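Local coordinates for protein GDP-L-fucose synthase (Campylobacter jejuni subsp. jejuni serotype O:2, PDB 7CXT) that reduces the C4 keto group of GDP-6-OMe-4-keto-L-xylo-heptose with NADPH and belongs to the fucose synthase subfamily of NAD(P)-dependent epimerases/dehydratases, at residues A[7-12]-A[32-37]; A[101-106]-A[254-259]; A[163-168]-A[241-246]. All blocks are in the same frame, centred on the assembly; numbering follows the deposited sequence.

Contact 1: A[7-12]-A[32-37]; sequences SKIYIA and NNLVLK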
loop_
_atom_site.group_PDB
_atom_site.type_symbol
_atom_site.label_atom_id
_atom_site.label_comp_id
_atom_site.label_asym_id
_atom_site.label_seq_id
_atom_site.Cartn_x
_atom_site.Cartn_y
_atom_site.Cartn_z
ATOM N N SER A 7 2.155 3.001 32.234
ATOM C CA SER A 7 1.476 2.908 30.945
ATOM C C SER A 7 1.507 1.473 30.437
ATOM O O SER A 7 2.529 0.788 30.533
ATOM C CB SER A 7 2.139 3.830 29.914
ATOM O OG SER A 7 1.804 5.191 30.136
ATOM N N LYS A 8 0.378 1.017 29.897
ATOM C CA LYS A 8 0.298 -0.304 29.286
ATOM C C LYS A 8 0.857 -0.245 27.869
ATOM O O LYS A 8 0.364 0.523 27.033
ATOM C CB LYS A 8 -1.144 -0.798 29.272
ATOM C CG LYS A 8 -1.274 -2.305 29.063
ATOM C CD LYS A 8 -2.738 -2.730 29.121
ATOM C CE LYS A 8 -2.886 -4.192 29.481
ATOM N NZ LYS A 8 -4.299 -4.674 29.365
ATOM N N ILE A 9 1.861 -1.078 27.591
ATOM C CA ILE A 9 2.588 -1.063 26.326
ATOM C C ILE A 9 2.455 -2.417 25.654
ATOM O O ILE A 9 2.787 -3.445 26.252
ATOM C CB ILE A 9 4.084 -0.748 26.509
ATOM C CG1 ILE A 9 4.310 0.412 27.480
ATOM C CG2 ILE A 9 4.740 -0.529 25.138
ATOM C CD1 ILE A 9 4.077 1.737 26.905
ATOM N N TYR A 10 2.033 -2.407 24.393
ATOM C CA TYR A 10 2.049 -3.574 23.523
ATOM C C TYR A 10 3.214 -3.451 22.542
ATOM O O TYR A 10 3.280 -2.489 21.773
ATOM C CB TYR A 10 0.714 -3.691 22.781
ATOM C CG TYR A 10 0.665 -4.721 21.681
ATOM C CD1 TYR A 10 1.179 -5.998 21.865
ATOM C CD2 TYR A 10 0.050 -4.422 20.449
ATOM C CE1 TYR A 10 1.102 -6.968 20.843
ATOM C CE2 TYR A 10 -0.018 -5.366 19.433
ATOM C CZ TYR A 10 0.509 -6.642 19.633
ATOM O OH TYR A 10 0.450 -7.567 18.608
ATOM N N ILE A 11 4.131 -4.414 22.577
ATOM C CA ILE A 11 5.189 -4.556 21.578
ATOM C C ILE A 11 4.774 -5.704 20.666
ATOM O O ILE A 11 4.893 -6.878 21.038
ATOM C CB ILE A 11 6.558 -4.842 22.207
ATOM C CG1 ILE A 11 6.988 -3.740 23.188
ATOM C CG2 ILE A 11 7.604 -5.074 21.101
ATOM C CD1 ILE A 11 6.640 -4.062 24.631
ATOM N N ALA A 12 4.264 -5.387 19.479
ATOM C CA ALA A 12 3.873 -6.446 18.552
ATOM C C ALA A 12 5.119 -7.128 18.009
ATOM O O ALA A 12 6.098 -6.457 17.664
ATOM C CB ALA A 12 3.037 -5.869 17.407
ATOM N N ASN A 32 7.448 -1.406 32.704
ATOM C CA ASN A 32 7.274 -2.855 32.730
ATOM C C ASN A 32 5.813 -3.296 32.662
ATOM O O ASN A 32 5.542 -4.481 32.883
ATOM C CB ASN A 32 7.928 -3.467 33.981
ATOM C CG ASN A 32 8.169 -4.977 33.835
ATOM O OD1 ASN A 32 8.343 -5.481 32.724
ATOM N ND2 ASN A 32 8.160 -5.698 34.950
ATOM N N ASN A 33 4.861 -2.394 32.395
ATOM C CA ASN A 33 3.467 -2.799 32.160
ATOM C C ASN A 33 3.294 -3.192 30.687
ATOM O O ASN A 33 2.646 -2.513 29.887
ATOM C CB ASN A 33 2.503 -1.689 32.570
ATOM C CG ASN A 33 1.041 -2.162 32.628
ATOM O OD1 ASN A 33 0.765 -3.365 32.644
ATOM N ND2 ASN A 33 0.102 -1.210 32.642
ATOM N N LEU A 34 3.894 -4.329 30.337
ATOM C CA LEU A 34 3.960 -4.791 28.953
ATOM C C LEU A 34 2.886 -5.839 28.665
ATOM O O LEU A 34 2.591 -6.686 29.509
ATOM C CB LEU A 34 5.340 -5.375 28.658
ATOM C CG LEU A 34 6.513 -4.475 29.057
ATOM C CD1 LEU A 34 7.839 -5.102 28.650
ATOM C CD2 LEU A 34 6.356 -3.096 28.455
ATOM N N VAL A 35 2.316 -5.789 27.456
ATOM C CA VAL A 35 1.454 -6.851 26.923
ATOM C C VAL A 35 2.158 -7.471 25.731
ATOM O O VAL A 35 2.425 -6.782 24.741
ATOM C CB VAL A 35 0.079 -6.330 26.486
ATOM C CG1 VAL A 35 -0.890 -7.530 26.219
ATOM C CG2 VAL A 35 -0.469 -5.433 27.513
ATOM N N LEU A 36 2.410 -8.776 25.799
ATOM C CA LEU A 36 3.126 -9.502 24.763
ATOM C C LEU A 36 2.326 -10.719 24.321
ATOM O O LEU A 36 1.772 -11.434 25.159
ATOM C CB LEU A 36 4.483 -9.965 25.274
ATOM C CG LEU A 36 5.326 -8.900 25.980
ATOM C CD1 LEU A 36 6.520 -9.542 26.695
ATOM C CD2 LEU A 36 5.778 -7.807 24.998
ATOM N N LYS A 37 2.313 -10.983 23.013
ATOM C CA LYS A 37 1.658 -12.172 22.459
ATOM C C LYS A 37 2.558 -12.797 21.402
ATOM O O LYS A 37 2.862 -12.159 20.393
ATOM C CB LYS A 37 0.298 -11.824 21.850
ATOM C CG LYS A 37 -0.722 -11.278 22.823
ATOM C CD LYS A 37 -1.297 -12.377 23.726
ATOM C CE LYS A 37 -2.231 -11.809 24.800
ATOM N NZ LYS A 37 -2.542 -12.798 25.899
HETATM O O HOH W 1 4.957 0.340 31.541
HETATM O O HOH W 2 2.426 -9.566 18.796
HETATM O O HOH W 3 3.776 -9.297 21.054
#
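Ile9 pairs with Leu34 and Tyr10 with Val35 in a short parallel ladder, where the backbone of Ile9 makes both direct bonds: its N gives to Asn33 O at 2.8 Å and its O receives Val35 N at 2.7 Å. Beyond this core water carries the pairing on. One molecule joins Ser7 O to Asn33 N, and another joins Ile11 O to Lys37 N; a third connects Tyr10 OH with Lys37 O.

On the face of Lys8, Tyr10 and Val35, the lysine chain leaves with CG opposite its backbone N (chi1 -162°) and stays extended, so its methylenes pass across the valine. CE comes to 3.4 Å from Val35 CG2, a tight fit. Lysine suits this site because the apolar arm covers Val35 while the ammonium group reaches a salt bridge with Glu57. Tyr10 turns a ring edge to the neighbouring strand, CD1 lying 3.2 Å from Val35 O with that oxygen in the ring plane. Asn33 sets CB against Ser7 O and spends its amide NH2 on Asn6 O, just before the partner segment, which gives the two chains a further link where the pairing begins.

The other face is aliphatic. Leu34 CD2 sits 3.8 Å from Ile9 CB and 4.0 Å from Ile11 CD1, and Leu36 lies alongside Ile11, pointing the same way, with CD2 3.9 Å from Ile11 CD1. Branched chains fill this layer without polar groups to satisfy.

Strand 9-12, helix 17-28 and strand 34-35 form a right-handed beta-alpha-beta unit of the Rossmann fold. The helix packs on Ile11 and Leu34; helix 47-57 covers the other face, its Phe53 meeting Tyr10 and Val35, and strand 61-64 bonds to the far side of strand 9-12.

Contact 2: A[101-106]-A[254-259]; sequences VKKLVF and YTMQNI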
loop_
_atom_site.group_PDB
_atom_site.type_symbol
_atom_site.label_atom_id
_atom_site.label_comp_id
_atom_site.label_asym_id
_atom_site.label_seq_id
_atom_site.Cartn_x
_atom_site.Cartn_y
_atom_site.Cartn_z
ATOM N N VAL A 101 -5.726 4.036 21.247
ATOM C CA VAL A 101 -4.291 4.044 21.518
ATOM C C VAL A 101 -3.751 5.471 21.464
ATOM O O VAL A 101 -4.102 6.260 20.575
ATOM C CB VAL A 101 -3.574 3.136 20.505
ATOM C CG1 VAL A 101 -2.080 3.407 20.446
ATOM C CG2 VAL A 101 -3.860 1.667 20.827
ATOM N N LYS A 102 -2.894 5.800 22.442
ATOM C CA LYS A 102 -2.362 7.148 22.582
ATOM C C LYS A 102 -1.319 7.447 21.514
ATOM O O LYS A 102 -1.448 8.429 20.783
ATOM C CB LYS A 102 -1.768 7.330 23.987
ATOM C CG LYS A 102 -2.836 7.405 25.082
ATOM C CD LYS A 102 -2.200 7.618 26.435
ATOM C CE LYS A 102 -1.694 9.048 26.563
ATOM N NZ LYS A 102 -0.953 9.241 27.855
ATOM N N LYS A 103 -0.305 6.586 21.375
ATOM C CA LYS A 103 0.680 6.715 20.307
ATOM C C LYS A 103 1.084 5.333 19.815
ATOM O O LYS A 103 0.975 4.335 20.531
ATOM C CB LYS A 103 1.938 7.477 20.757
ATOM C CG LYS A 103 1.689 8.910 21.163
ATOM C CD LYS A 103 2.951 9.577 21.710
ATOM C CE LYS A 103 3.849 10.072 20.607
ATOM N NZ LYS A 103 4.901 10.996 21.157
ATOM N N LEU A 104 1.566 5.292 18.576
ATOM C CA LEU A 104 2.014 4.058 17.958
ATOM C C LEU A 104 3.289 4.357 17.189
ATOM O O LEU A 104 3.439 5.436 16.610
ATOM C CB LEU A 104 0.929 3.483 17.027
ATOM C CG LEU A 104 1.232 2.234 16.198
ATOM C CD1 LEU A 104 -0.094 1.463 15.965
ATOM C CD2 LEU A 104 1.920 2.537 14.868
ATOM N N VAL A 105 4.207 3.399 17.175
ATOM C CA VAL A 105 5.418 3.518 16.378
ATOM C C VAL A 105 5.479 2.346 15.426
ATOM O O VAL A 105 5.416 1.188 15.850
ATOM C CB VAL A 105 6.690 3.577 17.243
ATOM C CG1 VAL A 105 7.906 3.359 16.352
ATOM C CG2 VAL A 105 6.787 4.925 17.917
ATOM N N PHE A 106 5.612 2.651 14.146
ATOM C CA PHE A 106 5.711 1.651 13.103
ATOM C C PHE A 106 7.097 1.741 12.490
ATOM O O PHE A 106 7.661 2.833 12.372
ATOM C CB PHE A 106 4.608 1.871 12.047
ATOM C CG PHE A 106 4.786 1.058 10.806
ATOM C CD1 PHE A 106 4.866 -0.329 10.873
ATOM C CD2 PHE A 106 4.869 1.677 9.566
ATOM C CE1 PHE A 106 5.045 -1.083 9.721
ATOM C CE2 PHE A 106 5.029 0.939 8.407
ATOM C CZ PHE A 106 5.101 -0.457 8.483
ATOM N N TYR A 254 12.363 7.488 22.515
ATOM C CA TYR A 254 12.439 8.943 22.412
ATOM C C TYR A 254 11.269 9.494 21.607
ATOM O O TYR A 254 10.705 10.540 21.956
ATOM C CB TYR A 254 13.759 9.357 21.757
ATOM C CG TYR A 254 13.908 10.858 21.654
ATOM C CD1 TYR A 254 14.478 11.601 22.691
ATOM C CD2 TYR A 254 13.451 11.539 20.530
ATOM C CE1 TYR A 254 14.594 12.982 22.602
ATOM C CE2 TYR A 254 13.571 12.919 20.431
ATOM C CZ TYR A 254 14.141 13.633 21.468
ATOM O OH TYR A 254 14.251 15.005 21.350
ATOM N N THR A 255 10.878 8.789 20.536
ATOM C CA THR A 255 9.740 9.226 19.736
ATOM C C THR A 255 8.456 9.216 20.557
ATOM O O THR A 255 7.683 10.184 20.517
ATOM C CB THR A 255 9.604 8.340 18.488
ATOM O OG1 THR A 255 10.725 8.564 17.618
ATOM C CG2 THR A 255 8.314 8.647 17.708
ATOM N N MET A 256 8.245 8.169 21.366
ATOM C CA MET A 256 7.031 8.110 22.183
ATOM C C MET A 256 6.953 9.285 23.140
ATOM O O MET A 256 5.890 9.907 23.287
ATOM C CB MET A 256 6.977 6.809 22.985
ATOM C CG MET A 256 6.658 5.587 22.173
ATOM S SD MET A 256 5.112 5.700 21.233
ATOM C CE MET A 256 4.880 3.969 20.867
ATOM N N GLN A 257 8.086 9.623 23.777
ATOM C CA GLN A 257 8.135 10.671 24.786
ATOM C C GLN A 257 8.196 12.079 24.211
ATOM O O GLN A 257 7.904 13.029 24.944
ATOM C CB GLN A 257 9.358 10.476 25.697
ATOM C CG GLN A 257 9.435 9.092 26.353
ATOM C CD GLN A 257 8.204 8.777 27.179
ATOM O OE1 GLN A 257 7.151 8.458 26.629
ATOM N NE2 GLN A 257 8.330 8.851 28.508
ATOM N N ASN A 258 8.576 12.253 22.936
ATOM C CA ASN A 258 8.912 13.608 22.498
ATOM C C ASN A 258 8.360 14.025 21.141
ATOM O O ASN A 258 8.180 15.227 20.934
ATOM C CB ASN A 258 10.435 13.801 22.469
ATOM C CG ASN A 258 11.065 13.610 23.825
ATOM O OD1 ASN A 258 11.044 14.512 24.656
ATOM N ND2 ASN A 258 11.632 12.430 24.059
ATOM N N ILE A 259 8.100 13.117 20.204
ATOM C CA ILE A 259 7.780 13.496 18.830
ATOM C C ILE A 259 6.305 13.202 18.570
ATOM O O ILE A 259 5.880 12.042 18.631
ATOM C CB ILE A 259 8.679 12.756 17.828
ATOM C CG1 ILE A 259 10.149 13.065 18.091
ATOM C CG2 ILE A 259 8.280 13.070 16.372
ATOM C CD1 ILE A 259 11.084 12.453 17.045
#
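Lys103 sends its ammonium group into the end of helix 245-258, where it makes the polar part of this contact. NZ gives hydrogen bonds to Met256 O at 2.6 Å, Ile259 O at 2.9 Å and Thr255 O at 3.0 Å, and it also forms a salt bridge with Asp260. The bonds differ in approach: NZ lies in the carbonyl plane of Thr255, on a lone pair, but stands above the carbonyl planes of Met256 and Ile259. A bend in the lysine chain (chi3 82°) turns its tip into this nest of oxygens. Thr255 O is shared, since it accepts Ile259 N as well. Lysine fits well here because carbonyls gather at the C-terminal end of a helix, where the helix dipole would probably favour a positive charge.

The apolar part lies beside it. Met256 folds at chi2 (-56°), which swings its thioether toward the strand: SD rests 3.7 Å from Lys103 CB, and CE crosses Val105 at 3.6 Å from CG2. The flexible, unbranched methionine can thus touch two residues on the same side of the strand. Thr255 adds its methyl, CG2 being 4.0 Å from Val105 CG2, while its hydroxyl bonds back to Val251 O.

Helix and strand axes approach to 9.0 Å and run roughly antiparallel, at 150°. A helix running back against the strands of a parallel sheet is usual in alpha/beta folds, here the Rossmann fold of the epimerase/dehydratase family; it also reaches the neighbouring strands, with Met256 touching Phe63 and Thr255 touching Leu163.

Contact 3: A[163-168]-A[241-246]; sequences LVLNNL and EFIHSD. With NDP (NADPH dihydro-nicotinamide-adenine-dinucleotide phosphate), chain C.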
loop_
_atom_site.group_PDB
_atom_site.type_symbol
_atom_site.label_atom_id
_atom_site.label_comp_id
_atom_site.label_asym_id
_atom_site.label_seq_id
_atom_site.Cartn_x
_atom_site.Cartn_y
_atom_site.Cartn_z
ATOM N N LEU A 163 9.128 5.164 11.619
ATOM C CA LEU A 163 10.574 5.310 11.668
ATOM C C LEU A 163 11.170 4.317 10.682
ATOM O O LEU A 163 10.872 3.116 10.752
ATOM C CB LEU A 163 11.116 5.054 13.081
ATOM C CG LEU A 163 10.457 5.878 14.193
ATOM C CD1 LEU A 163 11.029 5.533 15.584
ATOM C CD2 LEU A 163 10.617 7.368 13.902
ATOM N N VAL A 164 11.988 4.809 9.757
ATOM C CA VAL A 164 12.476 3.999 8.643
ATOM C C VAL A 164 13.948 3.686 8.858
ATOM O O VAL A 164 14.758 4.603 9.051
ATOM C CB VAL A 164 12.263 4.720 7.300
ATOM C CG1 VAL A 164 12.541 3.769 6.147
ATOM C CG2 VAL A 164 10.850 5.296 7.245
ATOM N N LEU A 165 14.308 2.403 8.771
ATOM C CA LEU A 165 15.693 1.997 8.986
ATOM C C LEU A 165 16.158 1.064 7.876
ATOM O O LEU A 165 15.345 0.508 7.124
ATOM C CB LEU A 165 15.892 1.302 10.334
ATOM C CG LEU A 165 15.117 -0.014 10.473
ATOM C CD1 LEU A 165 15.928 -0.994 11.295
ATOM C CD2 LEU A 165 13.757 0.228 11.120
ATOM N N ASN A 166 17.489 0.902 7.775
ATOM C CA ASN A 166 18.076 0.042 6.744
ATOM C C ASN A 166 18.427 -1.361 7.239
ATOM O O ASN A 166 17.684 -2.301 6.960
ATOM C CB ASN A 166 19.293 0.716 6.119
ATOM C CG ASN A 166 18.894 1.706 5.040
ATOM O OD1 ASN A 166 17.980 1.434 4.252
ATOM N ND2 ASN A 166 19.523 2.876 5.035
ATOM N N ASN A 167 19.552 -1.550 7.916
ATOM C CA ASN A 167 19.945 -2.868 8.412
ATOM C C ASN A 167 19.972 -2.846 9.929
ATOM O O ASN A 167 20.563 -1.946 10.531
ATOM C CB ASN A 167 21.326 -3.307 7.909
ATOM C CG ASN A 167 21.375 -3.484 6.413
ATOM O OD1 ASN A 167 21.827 -2.594 5.680
ATOM N ND2 ASN A 167 20.912 -4.622 5.947
ATOM N N LEU A 168 19.340 -3.838 10.537
ATOM C CA LEU A 168 19.294 -3.987 11.981
ATOM C C LEU A 168 20.286 -5.054 12.425
ATOM O O LEU A 168 20.519 -6.044 11.730
ATOM C CB LEU A 168 17.885 -4.384 12.435
ATOM C CG LEU A 168 17.195 -3.831 13.683
ATOM C CD1 LEU A 168 16.287 -4.907 14.283
ATOM C CD2 LEU A 168 18.140 -3.248 14.724
ATOM N N GLU A 241 24.349 0.701 5.725
ATOM C CA GLU A 241 24.218 1.340 7.023
ATOM C C GLU A 241 23.552 0.364 7.984
ATOM O O GLU A 241 22.641 -0.372 7.596
ATOM C CB GLU A 241 23.376 2.614 6.922
ATOM C CG GLU A 241 23.086 3.257 8.255
ATOM C CD GLU A 241 21.991 4.276 8.175
ATOM O OE1 GLU A 241 21.221 4.224 7.201
ATOM O OE2 GLU A 241 21.879 5.108 9.100
ATOM N N PHE A 242 23.992 0.381 9.240
ATOM C CA PHE A 242 23.518 -0.531 10.272
ATOM C C PHE A 242 23.124 0.264 11.503
ATOM O O PHE A 242 23.740 1.287 11.822
ATOM C CB PHE A 242 24.603 -1.544 10.666
ATOM C CG PHE A 242 25.089 -2.364 9.522
ATOM C CD1 PHE A 242 26.093 -1.896 8.693
ATOM C CD2 PHE A 242 24.524 -3.608 9.265
ATOM C CE1 PHE A 242 26.521 -2.650 7.613
ATOM C CE2 PHE A 242 24.953 -4.370 8.180
ATOM C CZ PHE A 242 25.949 -3.899 7.367
ATOM N N ILE A 243 22.116 -0.226 12.220
ATOM C CA ILE A 243 21.760 0.361 13.506
ATOM C C ILE A 243 21.627 -0.749 14.536
ATOM O O ILE A 243 20.960 -1.755 14.285
ATOM C CB ILE A 243 20.479 1.218 13.410
ATOM C CG1 ILE A 243 20.158 1.857 14.761
ATOM C CG2 ILE A 243 19.297 0.429 12.777
ATOM C CD1 ILE A 243 19.015 2.859 14.720
ATOM N N HIS A 244 22.319 -0.594 15.668
ATOM C CA HIS A 244 22.178 -1.531 16.777
ATOM C C HIS A 244 20.781 -1.419 17.383
ATOM O O HIS A 244 20.234 -0.325 17.519
ATOM C CB HIS A 244 23.251 -1.250 17.826
ATOM C CG HIS A 244 23.378 -2.304 18.885
ATOM N ND1 HIS A 244 22.515 -2.391 19.958
ATOM C CD2 HIS A 244 24.289 -3.293 19.053
ATOM C CE1 HIS A 244 22.885 -3.390 20.740
ATOM N NE2 HIS A 244 23.955 -3.959 20.211
ATOM N N SER A 245 20.191 -2.563 17.738
ATOM C CA SER A 245 18.804 -2.556 18.200
ATOM C C SER A 245 18.612 -1.813 19.522
ATOM O O SER A 245 17.479 -1.417 19.829
ATOM C CB SER A 245 18.270 -3.993 18.312
ATOM O OG SER A 245 19.070 -4.777 19.170
ATOM N N ASP A 246 19.665 -1.657 20.334
ATOM C CA ASP A 246 19.565 -0.771 21.493
ATOM C C ASP A 246 19.348 0.682 21.063
ATOM O O ASP A 246 18.593 1.422 21.707
ATOM C CB ASP A 246 20.826 -0.882 22.365
ATOM C CG ASP A 246 20.824 -2.102 23.290
ATOM O OD1 ASP A 246 19.795 -2.796 23.413
ATOM O OD2 ASP A 246 21.875 -2.358 23.914
HETATM P PA NDP C . 12.121 -10.040 12.898
HETATM O O1A NDP C . 11.795 -10.714 11.611
HETATM O O2A NDP C . 13.464 -10.221 13.554
HETATM O O5B NDP C . 10.991 -10.470 14.010
HETATM C C5B NDP C . 9.762 -10.223 13.423
HETATM C C4B NDP C . 8.707 -10.705 14.442
HETATM O O4B NDP C . 7.404 -10.644 13.870
HETATM C C3B NDP C . 9.031 -12.180 14.803
HETATM O O3B NDP C . 9.022 -12.341 16.199
HETATM C C2B NDP C . 7.821 -12.932 14.183
HETATM O O2B NDP C . 7.386 -13.934 14.916
HETATM C C1B NDP C . 6.746 -11.809 14.260
HETATM N N9A NDP C . 5.668 -12.064 13.322
HETATM C C8A NDP C . 5.734 -12.167 11.908
HETATM N N7A NDP C . 4.552 -12.415 11.351
HETATM C C5A NDP C . 3.655 -12.489 12.467
HETATM C C6A NDP C . 2.275 -12.723 12.556
HETATM N N6A NDP C . 1.485 -12.959 11.437
HETATM N N1A NDP C . 1.649 -12.726 13.747
HETATM C C2A NDP C . 2.453 -12.505 14.848
HETATM N N3A NDP C . 3.756 -12.268 14.933
HETATM C C4A NDP C . 4.349 -12.272 13.687
HETATM O O3 NDP C . 11.789 -8.461 12.535
HETATM P PN NDP C . 12.952 -7.435 12.975
HETATM O O1N NDP C . 14.147 -7.674 12.136
HETATM O O2N NDP C . 13.033 -7.077 14.444
HETATM O O5D NDP C . 12.413 -5.924 12.262
HETATM C C5D NDP C . 11.366 -5.380 12.956
HETATM C C4D NDP C . 10.915 -4.151 12.178
HETATM O O4D NDP C . 12.089 -3.466 11.655
HETATM C C3D NDP C . 10.094 -4.612 10.913
HETATM O O3D NDP C . 9.120 -3.666 10.652
HETATM C C2D NDP C . 11.155 -4.600 9.802
HETATM O O2D NDP C . 10.629 -4.357 8.523
HETATM C C1D NDP C . 11.950 -3.355 10.241
HETATM N N1N NDP C . 13.266 -3.378 9.608
HETATM C C2N NDP C . 14.251 -4.293 9.996
HETATM C C3N NDP C . 15.357 -4.465 9.184
HETATM C C7N NDP C . 16.394 -5.426 9.560
HETATM O O7N NDP C . 17.498 -5.517 8.988
HETATM N N7N NDP C . 16.113 -6.305 10.599
HETATM C C4N NDP C . 15.529 -3.726 7.920
HETATM C C5N NDP C . 14.568 -2.622 7.773
HETATM C C6N NDP C . 13.519 -2.486 8.582
HETATM P P2B NDP C . 8.125 -15.552 14.560
HETATM O O1X NDP C . 9.505 -15.269 15.056
HETATM O O2X NDP C . 7.222 -16.422 15.442
HETATM O O3X NDP C . 7.909 -15.596 13.077
HETATM O O HOH W 4 20.575 0.774 9.463
#
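Asn166 and Glu241 cross at about a right angle, their amide and carboxylate planes turned 61° from each other. ND2 meets Glu241 OE1 at 3.1 Å, almost along the C-O axis and close to the plane of its own amide. The buried carboxylate has further partners, OE1 receiving Met317 N and OE2 Gly280 N, so one acidic group gathers donors from separate loops. Beside this pair, Phe242 brings its ring obliquely to Asn167, CD2 lying 3.5 Å from Asn167 CB.

The backbone beneath is a parallel pairing of strand 167-169 with strand 239-244, in a small mixed sheet next to the Rossmann sheet. Ile243 N bonds to Asn167 O at 2.9 Å, and a water donates to the same oxygen. Strand 160-165 of the Rossmann sheet leads into this pairing through Asn166, bringing Leu165 and Leu168 to the nicotinamide end of NADPH.

Leu165 lies over one face of the dihydronicotinamide ring, with CG 3.5 Å from NADPH C6N. With CG between the backbone N and the carbonyl carbon (chi1 63°), the isobutyl group is set over the ring, and CD1 backs onto Ile243 CG2 at 3.9 Å. Leucine offers the ring a broad apolar surface. Leu168 works in two directions: its N grips the carboxamide O7N of NADPH at 2.9 Å in a nearly straight bond, while CD2 packs against Ser245 CA at 3.6 Å. Just before helix 245-258, His244 takes the N-cap position, its ND1 accepting Asp246 N at 3.0 Å, and its ring meets Tyr169 edge-to-face.

How the contacts relate
All three contacts reach the same parallel sheet. Contact 1 lies at its outer strand pair, contact 2 packs the end of helix 245-258 on strand 103-109 and contact 3 begins on the adjoining strand 160-165. Contacts 2 and 3 touch, with Phe106 O 2.9 Å from Leu163 N, and share helix 245-258: contact 3 holds its start and contact 2 its end. Along the chain, contact 3 is nested inside the loop closed by contact 2. Only contact 3 meets NADPH directly. The side chain of Val105 in contact 2 is about 9 Å from the bound NADPH. The centres of contacts 1 and 3 are 22 Å apart, though the side chain of Tyr10 in contact 1 is about 3 Å from that of Leu44, which binds NADPH.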